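Local structure of 5-formyl-3-hydroxy-2-methylpyridine 4-carboxylate 5-dehydrogenase (Mesorhizobium japonicum MAFF 303099, 4OM8) at residues M136-P141 with P146-I151. The protein catalyses the NAD(+)-dependent oxidation of 5-formyl-3-hydroxy-2-methylpyridine-4-carboxylate in vitamin B6 degradation, and can also reduce the same aldehyde with NADH to 4-pyridoxic acid. Sequence-based numbering, arbitrary orientation.
With NAD (nicotinamide-adenine-dinucleotide), chain C.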
ATOM      1  N   MET A 136      13.077 -12.251 -13.902  1.00  9.46           N
ATOM      2  CA  MET A 136      12.028 -11.407 -14.462  1.00  8.88           C
ATOM      3  C   MET A 136      10.788 -11.711 -13.639  1.00 10.43           C
ATOM      4  O   MET A 136      10.055 -12.662 -13.920  1.00 10.33           O
ATOM      5  CB  MET A 136      11.806 -11.700 -15.948  1.00 10.49           C
ATOM      6  CG  MET A 136      10.817 -10.786 -16.636  1.00 10.41           C
ATOM      7  SD  MET A 136      10.409 -11.464 -18.260  1.00 11.06           S
ATOM      8  CE  MET A 136       9.607 -10.045 -19.021  1.00 10.91           C
ATOM      9  N   HIS A 137      10.579 -10.913 -12.596  1.00  9.80           N
ATOM     10  CA  HIS A 137       9.620 -11.265 -11.568  1.00 10.86           C
ATOM     11  C   HIS A 137       8.330 -10.473 -11.741  1.00 11.11           C
ATOM     12  O   HIS A 137       8.279  -9.280 -11.464  1.00 11.22           O
ATOM     13  CB  HIS A 137      10.227 -11.025 -10.188  1.00 12.67           C
ATOM     14  CG  HIS A 137       9.297 -11.328  -9.063  1.00 10.81           C
ATOM     15  ND1 HIS A 137       8.844 -10.355  -8.202  1.00 13.86           N
ATOM     16  CD2 HIS A 137       8.726 -12.490  -8.662  1.00 11.80           C
ATOM     17  CE1 HIS A 137       8.039 -10.904  -7.310  1.00 13.95           C
ATOM     18  NE2 HIS A 137       7.954 -12.200  -7.561  1.00 12.04           N
ATOM     19  N   TRP A 138       7.311 -11.160 -12.241  1.00 10.28           N
ATOM     20  CA  TRP A 138       5.995 -10.588 -12.451  1.00 10.29           C
ATOM     21  C   TRP A 138       5.198 -10.608 -11.160  1.00 12.02           C
ATOM     22  O   TRP A 138       5.622 -11.203 -10.167  1.00 13.34           O
ATOM     23  CB  TRP A 138       5.248 -11.372 -13.524  1.00 10.26           C
ATOM     24  CG  TRP A 138       5.881 -11.372 -14.890  1.00 10.24           C
ATOM     25  CD1 TRP A 138       7.103 -11.891 -15.248  1.00 10.97           C
ATOM     26  CD2 TRP A 138       5.292 -10.867 -16.088  1.00  9.99           C
ATOM     27  NE1 TRP A 138       7.312 -11.720 -16.603  1.00 10.82           N
ATOM     28  CE2 TRP A 138       6.215 -11.090 -17.138  1.00 10.65           C
ATOM     29  CE3 TRP A 138       4.073 -10.238 -16.377  1.00 11.38           C
ATOM     30  CZ2 TRP A 138       5.948 -10.713 -18.453  1.00 11.28           C
ATOM     31  CZ3 TRP A 138       3.815  -9.852 -17.684  1.00 10.37           C
ATOM     32  CH2 TRP A 138       4.748 -10.095 -18.707  1.00 11.61           C
ATOM     33  N   SER A 139       4.042  -9.954 -11.173  1.00  7.83           N
ATOM     34  CA  SER A 139       3.141  -9.968 -10.021  1.00 10.58           C
ATOM     35  C   SER A 139       1.756 -10.474 -10.414  1.00 10.50           C
ATOM     36  O   SER A 139       1.349 -10.350 -11.565  1.00 11.94           O
ATOM     37  CB  SER A 139       3.034  -8.567  -9.403  1.00 13.14           C
ATOM     38  OG  SER A 139       4.260  -8.165  -8.797  1.00 13.66           O
ATOM     39  N   ASN A 140       1.035 -11.054  -9.457  1.00 11.10           N
ATOM     40  CA  ASN A 140      -0.282 -11.620  -9.737  1.00 12.12           C
ATOM     41  C   ASN A 140      -1.375 -10.570  -9.582  1.00 11.30           C
ATOM     42  O   ASN A 140      -1.427  -9.909  -8.554  1.00 12.30           O
ATOM     43  CB  ASN A 140      -0.542 -12.796  -8.798  1.00 13.11           C
ATOM     44  CG  ASN A 140      -1.845 -13.506  -9.097  1.00 13.34           C
ATOM     45  OD1 ASN A 140      -2.217 -13.694 -10.254  1.00 17.54           O
ATOM     46  ND2 ASN A 140      -2.532 -13.936  -8.044  1.00 23.84           N
ATOM     47  N   PRO A 141      -2.241 -10.401 -10.600  1.00 10.56           N
ATOM     48  CA  PRO A 141      -2.312 -11.088 -11.895  1.00 10.35           C
ATOM     49  C   PRO A 141      -1.357 -10.473 -12.908  1.00 10.08           C
ATOM     50  O   PRO A 141      -1.275  -9.256 -13.027  1.00 10.80           O
ATOM     51  CB  PRO A 141      -3.786 -10.890 -12.323  1.00 11.84           C
ATOM     52  CG  PRO A 141      -4.488 -10.330 -11.083  1.00 11.57           C
ATOM     53  CD  PRO A 141      -3.421  -9.548 -10.387  1.00 12.34           C
ATOM     54  N   PRO A 146       1.208  -3.842 -13.730  1.00  8.46           N
ATOM     55  CA  PRO A 146       2.054  -3.435 -14.864  1.00  9.72           C
ATOM     56  C   PRO A 146       3.554  -3.392 -14.587  1.00 10.37           C
ATOM     57  O   PRO A 146       4.348  -3.101 -15.487  1.00 12.76           O
ATOM     58  CB  PRO A 146       1.539  -2.035 -15.189  1.00 10.99           C
ATOM     59  CG  PRO A 146       1.116  -1.493 -13.846  1.00  9.87           C
ATOM     60  CD  PRO A 146       0.543  -2.691 -13.088  1.00 10.68           C
ATOM     61  N   MET A 147       3.928  -3.683 -13.350  1.00 10.26           N
ATOM     62  CA  MET A 147       5.306  -3.568 -12.907  1.00 10.75           C
ATOM     63  C   MET A 147       5.973  -4.930 -12.844  1.00 10.90           C
ATOM     64  O   MET A 147       5.402  -5.882 -12.312  1.00  9.98           O
ATOM     65  CB  MET A 147       5.332  -2.878 -11.536  1.00 11.63           C
ATOM     66  CG  MET A 147       6.723  -2.623 -10.945  1.00 10.75           C
ATOM     67  SD  MET A 147       7.489  -4.051 -10.148  1.00 11.14           S
ATOM     68  CE  MET A 147       6.287  -4.530  -8.905  1.00 11.41           C
ATOM     69  N   ILE A 148       7.182  -5.010 -13.396  1.00  9.27           N
ATOM     70  CA  ILE A 148       7.993  -6.222 -13.396  1.00  8.00           C
ATOM     71  C   ILE A 148       9.383  -5.912 -12.885  1.00  8.84           C
ATOM     72  O   ILE A 148       9.997  -4.940 -13.326  1.00 10.92           O
ATOM     73  CB  ILE A 148       8.089  -6.820 -14.828  1.00  8.17           C
ATOM     74  CG1 ILE A 148       6.695  -7.194 -15.341  1.00  9.81           C
ATOM     75  CG2 ILE A 148       8.986  -8.042 -14.841  1.00 10.58           C
ATOM     76  CD1 ILE A 148       6.656  -7.511 -16.839  1.00 12.01           C
ATOM     77  N   GLU A 149       9.869  -6.731 -11.950  1.00  7.86           N
ATOM     78  CA  GLU A 149      11.238  -6.593 -11.451  1.00  9.07           C
ATOM     79  C   GLU A 149      12.226  -7.340 -12.340  1.00  9.21           C
ATOM     80  O   GLU A 149      11.969  -8.478 -12.733  1.00 10.38           O
ATOM     81  CB  GLU A 149      11.351  -7.125 -10.024  1.00  9.72           C
ATOM     82  CG  GLU A 149      10.545  -6.332  -8.986  1.00  8.74           C
ATOM     83  CD  GLU A 149      10.647  -6.966  -7.628  1.00 10.04           C
ATOM     84  OE1 GLU A 149      10.152  -8.101  -7.473  1.00 11.49           O
ATOM     85  OE2 GLU A 149      11.230  -6.330  -6.729  1.00  9.55           O
ATOM     86  N   VAL A 150      13.356  -6.707 -12.635  1.00  8.72           N
ATOM     87  CA  VAL A 150      14.428  -7.335 -13.408  1.00 11.21           C
ATOM     88  C   VAL A 150      15.646  -7.467 -12.500  1.00  8.54           C
ATOM     89  O   VAL A 150      16.141  -6.454 -11.988  1.00 11.28           O
ATOM     90  CB  VAL A 150      14.772  -6.508 -14.655  1.00  9.21           C
ATOM     91  CG1 VAL A 150      15.792  -7.253 -15.500  1.00 11.02           C
ATOM     92  CG2 VAL A 150      13.508  -6.236 -15.482  1.00 11.29           C
ATOM     93  N   ILE A 151      16.101  -8.696 -12.262  1.00  9.30           N
ATOM     94  CA  ILE A 151      17.139  -8.936 -11.258  1.00 10.50           C
ATOM     95  C   ILE A 151      18.335  -9.729 -11.758  1.00 11.13           C
ATOM     96  O   ILE A 151      18.232 -10.919 -12.037  1.00 10.54           O
ATOM     97  CB  ILE A 151      16.581  -9.688 -10.033  1.00 10.35           C
ATOM     98  CG1 ILE A 151      15.232  -9.100  -9.596  1.00  9.38           C
ATOM     99  CG2 ILE A 151      17.594  -9.666  -8.887  1.00 13.47           C
ATOM    100  CD1 ILE A 151      14.008  -9.923 -10.030  1.00  9.84           C
TER
HETATM  101  PA  NAD C 402       1.648 -22.725  -9.941  0.74 14.21           P
HETATM  102  O1A NAD C 402       1.893 -23.836  -8.934  0.74 16.80           O
HETATM  103  O2A NAD C 402       0.278 -22.072 -10.047  0.74 12.72           O
HETATM  104  O5B NAD C 402       2.041 -23.292 -11.395  0.74 16.41           O
HETATM  105  C5B NAD C 402       3.222 -24.064 -11.617  0.74 13.93           C
HETATM  106  C4B NAD C 402       3.047 -24.805 -12.934  0.74 13.34           C
HETATM  107  O4B NAD C 402       4.286 -25.405 -13.312  0.74 15.33           O
HETATM  108  C3B NAD C 402       2.014 -25.924 -12.806  0.74 13.40           C
HETATM  109  O3B NAD C 402       0.985 -25.765 -13.792  0.74 14.85           O
HETATM  110  C2B NAD C 402       2.828 -27.193 -13.025  0.74 16.35           C
HETATM  111  O2B NAD C 402       2.112 -28.258 -13.671  0.74 14.01           O
HETATM  112  C1B NAD C 402       3.965 -26.680 -13.886  0.74 16.90           C
HETATM  113  N9A NAD C 402       5.183 -27.509 -13.910  0.74 15.61           N
HETATM  114  C8A NAD C 402       5.714 -28.235 -12.912  0.74 15.88           C
HETATM  115  N7A NAD C 402       6.859 -28.838 -13.318  0.74 16.06           N
HETATM  116  C5A NAD C 402       7.074 -28.490 -14.597  0.74 14.95           C
HETATM  117  C6A NAD C 402       8.089 -28.771 -15.627  0.74 15.32           C
HETATM  118  N6A NAD C 402       9.152 -29.571 -15.368  0.74 18.27           N
HETATM  119  N1A NAD C 402       7.923 -28.203 -16.841  0.74 16.13           N
HETATM  120  C2A NAD C 402       6.875 -27.409 -17.121  0.74 16.15           C
HETATM  121  N3A NAD C 402       5.914 -27.113 -16.232  0.74 14.11           N
HETATM  122  C4A NAD C 402       5.961 -27.619 -14.981  0.74 13.08           C
HETATM  123  O3  NAD C 402       2.823 -21.644  -9.720  0.74 13.31           O
HETATM  124  PN  NAD C 402       2.728 -20.055  -9.958  0.74 14.51           P
HETATM  125  O1N NAD C 402       1.988 -19.414  -8.799  0.74 16.11           O
HETATM  126  O2N NAD C 402       2.291 -19.724 -11.367  0.74 12.97           O
HETATM  127  O5D NAD C 402       4.268 -19.634  -9.813  0.74 13.40           O
HETATM  128  C5D NAD C 402       5.262 -20.074 -10.748  0.74 12.98           C
HETATM  129  C4D NAD C 402       6.564 -19.359 -10.405  0.74 11.07           C
HETATM  130  O4D NAD C 402       6.300 -17.960 -10.402  0.74 13.77           O
HETATM  131  C3D NAD C 402       7.067 -19.693  -9.009  0.74 12.55           C
HETATM  132  O3D NAD C 402       8.493 -19.580  -9.038  0.74 13.17           O
HETATM  133  C2D NAD C 402       6.517 -18.578  -8.141  0.74 12.44           C
HETATM  134  O2D NAD C 402       7.352 -18.312  -7.009  0.74 12.12           O
HETATM  135  C1D NAD C 402       6.545 -17.403  -9.104  0.74 12.46           C
HETATM  136  N1N NAD C 402       5.560 -16.346  -8.825  0.74 13.62           N
HETATM  137  C2N NAD C 402       4.351 -16.603  -8.286  0.74 14.64           C
HETATM  138  C3N NAD C 402       3.450 -15.558  -8.065  0.74 13.56           C
HETATM  139  C7N NAD C 402       2.099 -15.768  -7.433  0.74 19.73           C
HETATM  140  O7N NAD C 402       1.502 -16.831  -7.524  0.74 18.88           O
HETATM  141  N7N NAD C 402       1.590 -14.746  -6.748  0.74 12.90           N
HETATM  142  C4N NAD C 402       3.804 -14.259  -8.410  0.74 16.05           C
HETATM  143  C5N NAD C 402       5.051 -14.030  -8.976  0.74 13.97           C
HETATM  144  C6N NAD C 402       5.908 -15.101  -9.181  0.74 12.66           C
HETATM  145  O   HOH W   1       6.332  -7.646 -10.296  1.00 10.64           O
HETATM  146  O   HOH W   2       3.558  -7.910 -13.215  1.00 10.70           O
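His137 and Glu149 face each other as an antiparallel hydrogen-bonded pair, and their side chains, running side by side on one face of the sheet, meet a second time. His137 N donates to Glu149 O at 2.8 Å, Glu149 N returns a bond to His137 O, and His137 ND1 reaches Glu149 OE1 at 2.7 Å. This last bond is bent (143° at the hydrogen), with the carboxylate oxygen 23° out of the ring plane. With CG anti to the backbone N (chi1 179°), the imidazole carries ND1 to the carboxylate of Glu149, while NE2 bonds Ser116 and lies 3.7 Å from NAD C5N. Glu149 OE2 is taken by the backbone amides of Val186 and Glu187, which probably holds in place the carboxylate that in turn positions the ring.

The pair belongs to the hairpin of strands 133-137 and 147-151, in which strand 147-151 runs antiparallel to 133-137 and parallel to 174-178, within the sheet of the Rossmann-type NAD-binding domain. His137, inferred to be important for catalytic activity, thereby sits beside the nicotinamide. A leucine in its place would probably leave Glu149 OE1 without its ring partner and Ser116 without its bond to the imidazole.

Packing is tightest on the opposite face. Ile148 CD1 sits 3.4 Å from the centroid of the six-membered ring of Trp138, almost straight above the ring centre, a CH-pi contact. Ile148 CG2 lies 3.8 Å from Met136 CG, and helix 158-170 covers both residues through Ile168.

Beyond Trp138 the two segments draw apart and water links them. One water lies at hydrogen-bonding distance from His137 O, Ser139 OG and Met147 O, linking all three; another accepts from Ser139 N and donates to Met147 O. Ser139 OG also bonds Glu187, while its nearest approach to Met147 is a loose 4.2 Å to CE.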